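Secreted protein (Streptomyces lividans TK24, PDB 5LXZ) probably acts as a copper-radical oxidase of the galactose oxidase-like AA5 family, with a copper site built on a Kelch-type beta-propeller. Local coordinates at residues L401-R406 with G423-R428; M343-M348 with L378-T383. The protein carries 1 engineered substitution. All coordinates share one frame; numbering follows the deposited sequence.

Contact 1 (L401-R406 with G423-R428). With EDO (1,2-ethanediol), chain L.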
ATOM      1  N   LEU A 401     -16.885   5.945  10.560  1.00 10.52           N
ATOM      2  CA  LEU A 401     -16.013   6.184  11.683  1.00 11.19           C
ATOM      3  C   LEU A 401     -16.496   7.439  12.403  1.00 10.91           C
ATOM      4  O   LEU A 401     -17.363   8.170  11.887  1.00 12.77           O
ATOM      5  CB  LEU A 401     -14.590   6.388  11.188  1.00 11.61           C
ATOM      6  CG  LEU A 401     -14.023   5.236  10.363  1.00 11.20           C
ATOM      7  CD1 LEU A 401     -12.774   5.664   9.617  1.00 11.16           C
ATOM      8  CD2 LEU A 401     -13.739   4.033  11.234  1.00 11.63           C
ATOM      9  N   GLU A 402     -15.939   7.709  13.563  1.00 11.82           N
ATOM     10  CA  GLU A 402     -16.287   8.929  14.306  1.00 13.45           C
ATOM     11  C   GLU A 402     -15.635  10.162  13.690  1.00 14.52           C
ATOM     12  O   GLU A 402     -16.259  11.213  13.656  1.00 16.04           O
ATOM     13  CB  GLU A 402     -15.949   8.815  15.806  1.00 15.00           C
ATOM     14  CG  GLU A 402     -16.266  10.081  16.611  1.00 17.25           C
ATOM     15  CD  GLU A 402     -15.677  10.142  18.005  1.00 20.02           C
ATOM     16  OE1 GLU A 402     -14.871   9.291  18.384  1.00 20.25           O
ATOM     17  OE2 GLU A 402     -16.061  11.093  18.755  1.00 22.53           O
ATOM     18  N   LYS A 403     -14.403  10.052  13.212  1.00 13.32           N
ATOM     19  CA  LYS A 403     -13.610  11.176  12.762  1.00 13.89           C
ATOM     20  C   LYS A 403     -13.072  10.850  11.389  1.00 11.65           C
ATOM     21  O   LYS A 403     -12.898   9.696  11.077  1.00 10.99           O
ATOM     22  CB  LYS A 403     -12.412  11.360  13.700  1.00 16.34           C
ATOM     23  CG  LYS A 403     -12.838  11.756  15.107  1.00 20.14           C
ATOM     24  CD  LYS A 403     -11.661  11.725  16.041  1.00 22.22           C
ATOM     25  CE  LYS A 403     -12.141  12.026  17.451  1.00 24.55           C
ATOM     26  NZ  LYS A 403     -11.009  12.185  18.379  1.00 27.73           N
ATOM     27  N   GLY A 404     -12.788  11.875  10.619  1.00 10.52           N
ATOM     28  CA  GLY A 404     -12.088  11.685   9.371  1.00  9.81           C
ATOM     29  C   GLY A 404     -10.750  11.043   9.670  1.00  9.05           C
ATOM     30  O   GLY A 404     -10.033  11.440  10.575  1.00  9.06           O
ATOM     31  N   THR A 405     -10.405  10.052   8.864  1.00  8.18           N
ATOM     32  CA  THR A 405      -9.257   9.179   9.166  1.00  8.23           C
ATOM     33  C   THR A 405      -8.431   8.882   7.931  1.00  7.20           C
ATOM     34  O   THR A 405      -8.909   8.100   7.089  1.00  7.51           O
ATOM     35  CB  THR A 405      -9.763   7.843   9.744  1.00  8.42           C
ATOM     36  OG1 THR A 405     -10.613   8.089  10.886  1.00  9.57           O
ATOM     37  CG2 THR A 405      -8.620   6.976  10.210  1.00  9.22           C
ATOM     38  N   ARG A 406      -7.233   9.464   7.831  1.00  6.59           N
ATOM     39  CA  ARG A 406      -6.207   8.997   6.903  1.00  6.12           C
ATOM     40  C   ARG A 406      -5.502   7.769   7.474  1.00  6.20           C
ATOM     41  O   ARG A 406      -5.329   7.634   8.681  1.00  6.25           O
ATOM     42  CB  ARG A 406      -5.127  10.049   6.680  1.00  6.22           C
ATOM     43  CG  ARG A 406      -5.526  11.283   5.913  1.00  6.55           C
ATOM     44  CD  ARG A 406      -4.352  12.188   5.848  1.00  6.75           C
ATOM     45  NE  ARG A 406      -4.541  13.333   4.979  1.00  6.94           N
ATOM     46  CZ  ARG A 406      -4.325  13.348   3.658  1.00  7.17           C
ATOM     47  NH1 ARG A 406      -4.019  12.227   2.985  1.00  7.13           N
ATOM     48  NH2 ARG A 406      -4.427  14.470   2.979  1.00  6.79           N
ATOM     49  N   GLY A 423      -4.820   5.315  12.329  1.00  6.81           N
ATOM     50  CA  GLY A 423      -4.941   6.393  11.402  1.00  6.67           C
ATOM     51  C   GLY A 423      -4.843   7.745  12.074  1.00  6.97           C
ATOM     52  O   GLY A 423      -4.590   7.812  13.279  1.00  7.05           O
ATOM     53  N   SER A 424      -4.972   8.815  11.307  1.00  6.83           N
ATOM     54  CA  SER A 424      -4.905  10.160  11.879  1.00  7.40           C
ATOM     55  C   SER A 424      -5.884  11.055  11.185  1.00  7.98           C
ATOM     56  O   SER A 424      -6.273  10.834  10.047  1.00  7.44           O
ATOM     57  CB  SER A 424      -3.513  10.739  11.801  1.00  7.70           C
ATOM     58  OG  SER A 424      -3.065  10.842  10.457  1.00  7.89           O
ATOM     59  N   GLN A 425      -6.288  12.115  11.881  1.00  8.75           N
ATOM     60  CA  GLN A 425      -7.286  12.983  11.312  1.00  9.27           C
ATOM     61  C   GLN A 425      -6.721  13.911  10.230  1.00  9.11           C
ATOM     62  O   GLN A 425      -7.486  14.421   9.399  1.00  9.55           O
ATOM     63  CB  GLN A 425      -7.936  13.805  12.421  1.00 11.43           C
ATOM     64  CG  GLN A 425      -9.209  14.526  12.029  1.00 13.76           C
ATOM     65  CD  GLN A 425     -10.072  14.989  13.236  1.00 15.71           C
ATOM     66  OE1 GLN A 425      -9.803  14.685  14.370  1.00 20.08           O
ATOM     67  NE2 GLN A 425     -11.136  15.689  12.936  1.00 20.27           N
ATOM     68  N   ASP A 426      -5.405  14.134  10.256  1.00  8.64           N
ATOM     69  CA  ASP A 426      -4.750  14.993   9.296  1.00  9.33           C
ATOM     70  C   ASP A 426      -3.489  14.363   8.748  1.00  8.36           C
ATOM     71  O   ASP A 426      -3.006  13.331   9.239  1.00  7.81           O
ATOM     72  CB  ASP A 426      -4.470  16.340   9.993  1.00 10.12           C
ATOM     73  CG  ASP A 426      -4.366  17.515   9.037  1.00 12.11           C
ATOM     74  OD1 ASP A 426      -4.374  17.385   7.775  1.00 12.19           O
ATOM     75  OD2 ASP A 426      -4.140  18.641   9.571  1.00 14.41           O
ATOM     76  N   TYR A 427      -2.940  15.014   7.739  1.00  8.15           N
ATOM     77  CA  TYR A 427      -1.727  14.600   7.032  1.00  8.32           C
ATOM     78  C   TYR A 427      -0.582  14.286   7.963  1.00  8.18           C
ATOM     79  O   TYR A 427      -0.207  15.117   8.766  1.00  8.79           O
ATOM     80  CB  TYR A 427      -1.348  15.692   6.027  1.00  8.51           C
ATOM     81  CG  TYR A 427      -0.097  15.416   5.255  1.00  8.53           C
ATOM     82  CD1 TYR A 427      -0.105  14.596   4.121  1.00  8.53           C
ATOM     83  CD2 TYR A 427       1.110  15.992   5.636  1.00  8.77           C
ATOM     84  CE1 TYR A 427       1.047  14.362   3.395  1.00  8.85           C
ATOM     85  CE2 TYR A 427       2.281  15.760   4.942  1.00  9.07           C
ATOM     86  CZ  TYR A 427       2.258  14.907   3.837  1.00  8.72           C
ATOM     87  OH  TYR A 427       3.392  14.687   3.141  1.00  9.71           O
ATOM     88  N   ARG A 428      -0.046  13.069   7.887  1.00  7.84           N
ATOM     89  CA  ARG A 428       1.094  12.657   8.685  1.00  8.08           C
ATOM     90  C   ARG A 428       0.946  12.966  10.170  1.00  8.00           C
ATOM     91  O   ARG A 428       1.933  13.330  10.852  1.00  8.10           O
ATOM     92  CB  ARG A 428       2.392  13.184   8.115  1.00  8.31           C
ATOM     93  CG  ARG A 428       2.715  12.612   6.740  1.00  8.94           C
ATOM     94  CD  ARG A 428       4.109  12.952   6.312  1.00  8.88           C
ATOM     95  NE  ARG A 428       5.100  12.382   7.209  1.00  8.81           N
ATOM     96  CZ  ARG A 428       6.402  12.505   7.049  1.00 10.46           C
ATOM     97  NH1 ARG A 428       6.920  13.220   6.050  1.00 10.98           N
ATOM     98  NH2 ARG A 428       7.206  11.937   7.917  1.00 11.43           N
TER
HETATM   99  C1  EDO L 711      10.139  13.434   7.692  1.00 32.37           C
HETATM  100  O1  EDO L 711      10.044  13.004   6.338  1.00 26.95           O
HETATM  101  C2  EDO L 711      10.331  12.336   8.719  1.00 29.96           C
HETATM  102  O2  EDO L 711      10.016  12.871  10.037  1.00 37.44           O
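Lys403 begins the approach with its aliphatic part: CD lies 3.9 Å from Gln425 OE1, and the two extended side chains cross at about a right angle. At Gly404 the backbone makes the contact, its carbonyl O receiving a CA-H...O contact from Gln425 CA (3.2 Å, 155° at the hydrogen). Thr405 turns OG1 back to Lys403 O, above the carbonyl plane, while CG2, anti to the backbone N, rests against Gly423 CA. Arg406 then pairs with Ser424 in a single antiparallel hydrogen-bonded bridge: Arg406 N donates to Ser424 O (2.8 Å), nearly along the C=O axis, and Ser424 N bonds Arg406 O (2.9 Å) in the carbonyl plane. A side chain on Gly423 would hit Thr405 CG2 and Arg406 O; its backbone angles (phi 94°, psi -179°) would also press a CB against the preceding carbonyl O, which by itself calls for glycine. Beyond the bridge Arg406 runs extended, CD 3.7 Å from Asp426 C; Tyr427 CD1 lies over one guanidinium face, the ring turned edge-on to it, and the nitrogens bond Gly372 O, Ser376 O and Thr351 OG1. The Tyr427 ring carries Arg428 CG 3.6 Å above its plane, towards the rim. Arg428, bent at chi3, forms a salt bridge through NH1 with Asp216, which also bonds Tyr427 OH; NH2 bonds Asp478 O, and NH1 donates in plane to O1 of an ethanediol, probably from the crystallisation liquor. An alanine here would lose the salt bridge and the CG packed on Tyr427, and would probably loosen Asp216 and the ring. Gly423 closes the paired glycines after the second strand of a Kelch blade, and the bridge ties the following loop to the crossing from the preceding blade, with the Tyr427 side chain about 9 Å from the copper ion.

Contact 2 (M343-M348 with L378-T383)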
ATOM      1  N   MET A 343     -18.940   6.384  -5.373  1.00  8.14           N
ATOM      2  CA  MET A 343     -17.989   6.619  -4.305  1.00  8.97           C
ATOM      3  C   MET A 343     -18.217   7.969  -3.582  1.00  8.73           C
ATOM      4  O   MET A 343     -18.019   9.023  -4.174  1.00  9.73           O
ATOM      5  CB  MET A 343     -16.553   6.573  -4.837  1.00  9.76           C
ATOM      6  CG  MET A 343     -15.494   6.895  -3.792  1.00 10.64           C
ATOM      7  SD  MET A 343     -15.244   5.656  -2.525  1.00 10.51           S
ATOM      8  CE  MET A 343     -14.387   4.390  -3.507  1.00  9.52           C
ATOM      9  N   SER A 344     -18.577   7.891  -2.308  1.00  9.19           N
ATOM     10  CA  SER A 344     -18.590   9.071  -1.450  1.00  8.96           C
ATOM     11  C   SER A 344     -17.200   9.524  -1.168  1.00  8.42           C
ATOM     12  O   SER A 344     -16.286   8.693  -1.092  1.00  7.89           O
ATOM     13  CB  SER A 344     -19.286   8.799  -0.164  1.00  9.66           C
ATOM     14  OG  SER A 344     -20.667   8.617  -0.412  1.00 11.66           O
ATOM     15  N   ASP A 345     -16.970  10.825  -0.971  1.00  8.41           N
ATOM     16  CA  ASP A 345     -15.606  11.317  -0.629  1.00  8.66           C
ATOM     17  C   ASP A 345     -14.619  10.846  -1.687  1.00  7.97           C
ATOM     18  O   ASP A 345     -13.535  10.358  -1.375  1.00  7.50           O
ATOM     19  CB  ASP A 345     -15.174  10.943   0.801  1.00  8.93           C
ATOM     20  CG  ASP A 345     -16.017  11.640   1.852  1.00  9.32           C
ATOM     21  OD1 ASP A 345     -16.600  12.691   1.484  1.00 11.22           O
ATOM     22  OD2 ASP A 345     -16.015  11.186   2.991  1.00 10.27           O
ATOM     23  N   ALA A 346     -15.007  10.990  -2.964  1.00  7.94           N
ATOM     24  CA  ALA A 346     -14.137  10.593  -4.062  1.00  8.11           C
ATOM     25  C   ALA A 346     -12.911  11.499  -4.168  1.00  8.07           C
ATOM     26  O   ALA A 346     -11.910  11.142  -4.795  1.00  8.21           O
ATOM     27  CB  ALA A 346     -14.912  10.571  -5.347  1.00  8.85           C
ATOM     28  N   ASN A 347     -12.975  12.653  -3.501  1.00  7.49           N
ATOM     29  CA  ASN A 347     -11.881  13.563  -3.332  1.00  7.93           C
ATOM     30  C   ASN A 347     -10.976  13.266  -2.137  1.00  7.46           C
ATOM     31  O   ASN A 347     -10.066  14.036  -1.840  1.00  8.23           O
ATOM     32  CB  ASN A 347     -12.432  14.997  -3.248  1.00  7.97           C
ATOM     33  CG  ASN A 347     -13.371  15.214  -2.063  1.00  8.56           C
ATOM     34  OD1 ASN A 347     -14.014  14.309  -1.561  1.00  8.79           O
ATOM     35  ND2 ASN A 347     -13.428  16.466  -1.614  1.00  9.58           N
ATOM     36  N   MET A 348     -11.245  12.142  -1.449  1.00  7.08           N
ATOM     37  CA  MET A 348     -10.516  11.724  -0.227  1.00  7.21           C
ATOM     38  C   MET A 348     -10.185  10.260  -0.333  1.00  6.79           C
ATOM     39  O   MET A 348     -10.522   9.488   0.570  1.00  7.04           O
ATOM     40  CB  MET A 348     -11.310  12.002   1.036  1.00  7.98           C
ATOM     41  CG  MET A 348     -11.749  13.440   1.109  1.00  8.23           C
ATOM     42  SD  MET A 348     -12.550  13.732   2.715  1.00 10.18           S
ATOM     43  CE  MET A 348     -13.721  15.010   2.315  1.00 10.96           C
ATOM     44  N   LEU A 378      -8.382  17.808   4.328  1.00  8.47           N
ATOM     45  CA  LEU A 378      -9.576  17.000   4.248  1.00  8.51           C
ATOM     46  C   LEU A 378      -9.275  15.554   4.679  1.00  8.18           C
ATOM     47  O   LEU A 378      -8.258  15.007   4.301  1.00  8.02           O
ATOM     48  CB  LEU A 378     -10.105  16.968   2.816  1.00  9.13           C
ATOM     49  CG  LEU A 378     -10.529  18.273   2.146  1.00  9.46           C
ATOM     50  CD1 LEU A 378     -10.901  17.979   0.688  1.00 10.21           C
ATOM     51  CD2 LEU A 378     -11.718  18.822   2.923  1.00 10.20           C
ATOM     52  N   SER A 379     -10.190  14.959   5.415  1.00  7.92           N
ATOM     53  CA  SER A 379     -10.151  13.529   5.732  1.00  8.07           C
ATOM     54  C   SER A 379     -11.544  12.960   5.849  1.00  8.46           C
ATOM     55  O   SER A 379     -12.487  13.649   6.243  1.00  8.94           O
ATOM     56  CB  SER A 379      -9.270  13.233   6.930  1.00  8.37           C
ATOM     57  OG  SER A 379      -9.836  13.772   8.115  1.00  8.95           O
ATOM     58  N   SER A 380     -11.699  11.682   5.450  1.00  7.72           N
ATOM     59  CA  SER A 380     -12.985  11.022   5.330  1.00  7.87           C
ATOM     60  C   SER A 380     -13.276  10.113   6.518  1.00  8.05           C
ATOM     61  O   SER A 380     -12.409   9.344   6.938  1.00  7.96           O
ATOM     62  CB  SER A 380     -13.013  10.145   4.078  1.00  8.05           C
ATOM     63  OG  SER A 380     -14.247   9.499   3.934  1.00  8.06           O
ATOM     64  N   GLU A 381     -14.479  10.183   7.058  1.00  8.32           N
ATOM     65  CA  GLU A 381     -14.926   9.237   8.039  1.00 10.01           C
ATOM     66  C   GLU A 381     -15.720   8.073   7.431  1.00  9.85           C
ATOM     67  O   GLU A 381     -16.235   7.221   8.154  1.00 10.55           O
ATOM     68  CB  GLU A 381     -15.748   9.939   9.141  1.00 12.70           C
ATOM     69  CG  GLU A 381     -17.082  10.431   8.653  1.00 15.43           C
ATOM     70  CD  GLU A 381     -17.800  11.266   9.711  1.00 18.68           C
ATOM     71  OE1 GLU A 381     -17.151  12.058  10.430  1.00 22.24           O
ATOM     72  OE2 GLU A 381     -19.009  11.064   9.790  1.00 24.40           O
ATOM     73  N   LYS A 382     -15.828   8.003   6.107  1.00  8.51           N
ATOM     74  CA  LYS A 382     -16.695   7.038   5.479  1.00  9.19           C
ATOM     75  C   LYS A 382     -16.037   5.722   5.151  1.00  8.54           C
ATOM     76  O   LYS A 382     -14.812   5.649   4.863  1.00  8.26           O
ATOM     77  CB  LYS A 382     -17.347   7.621   4.227  1.00 10.16           C
ATOM     78  CG  LYS A 382     -18.309   8.736   4.638  1.00 11.04           C
ATOM     79  CD  LYS A 382     -19.094   9.313   3.486  1.00 12.73           C
ATOM     80  CE  LYS A 382     -20.252  10.164   4.048  1.00 13.45           C
ATOM     81  NZ  LYS A 382     -21.258  10.367   2.991  1.00 16.21           N
ATOM     82  N   THR A 383     -16.880   4.704   5.149  1.00  8.32           N
ATOM     83  CA  THR A 383     -16.621   3.483   4.421  1.00  8.25           C
ATOM     84  C   THR A 383     -17.500   3.432   3.212  1.00  8.20           C
ATOM     85  O   THR A 383     -18.642   3.910   3.226  1.00  8.23           O
ATOM     86  CB  THR A 383     -16.769   2.189   5.246  1.00  8.90           C
ATOM     87  OG1 THR A 383     -18.111   2.008   5.641  1.00  9.12           O
ATOM     88  CG2 THR A 383     -15.866   2.237   6.439  1.00  9.34           C
TER
HETATM   89  O   HOH W   1     -16.445  11.914   5.570  1.00 11.59           O
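Asp345 OD2 is gripped by two donors. Ser380 OG gives it a short hydrogen bond (2.6 Å), arriving on the anti lone pair, and a water donates at 2.7 Å. That water in turn accepts from Glu381 N, so the carboxylate is tied to the backbone opposite as well. Ser380 OG is itself held from behind: standing anti to its own backbone N (chi1 -180°), it accepts from Lys382 N at 3.1 Å in an ST turn, which fixes the hydroxyl for its bond to the aspartate. Asp345 reaches across from the first position of a type I turn closed by Met348 N to Asp345 O. Lys382 runs extended past the same oxygen, its CD 3.6 Å from Asp345 OD2 and 3.7 Å from Ser344 CB; its ammonium goes on to a salt bridge with Asp397, which also takes a bond from Ser344 OG. On the other flank the extended Met348 chain lays SD over the face of the Ser379-Ser380 peptide, 3.4 Å from Ser379 C, crossing Leu378 at about a right angle. Leu378 CD1 meets Asn347 ND2 at 3.7 Å. The loop between strands 337-339 and 353-356, passing between propeller blades, thus meets the loop leading into strand 383-387. With two donors on OD2 and Lys382 NZ 5.3 Å from Asp345 OD2, Asp345 is probably ionised, its charge offset by hydrogen bonds more than by a direct ion pair.

The centres of contacts 1 and 2 lie about 11 Å apart, on the same side of the chain's centre, and the two come in series: contact 2 closes before contact 1 opens. Contact 2 joins the approach to the blade of strands 353-356, 364-368, 383-387 and 395-397 to the loop between its second and third strands. Contact 1 repeats that scheme one blade further on, around strands 409-412 and 418-421. They touch directly, Gln425 O lying 2.8 Å from Ser379 OG and Leu401 N 2.8 Å from Glu381 O, both probable hydrogen bonds. Loops of successive propeller blades are thus joined side by side.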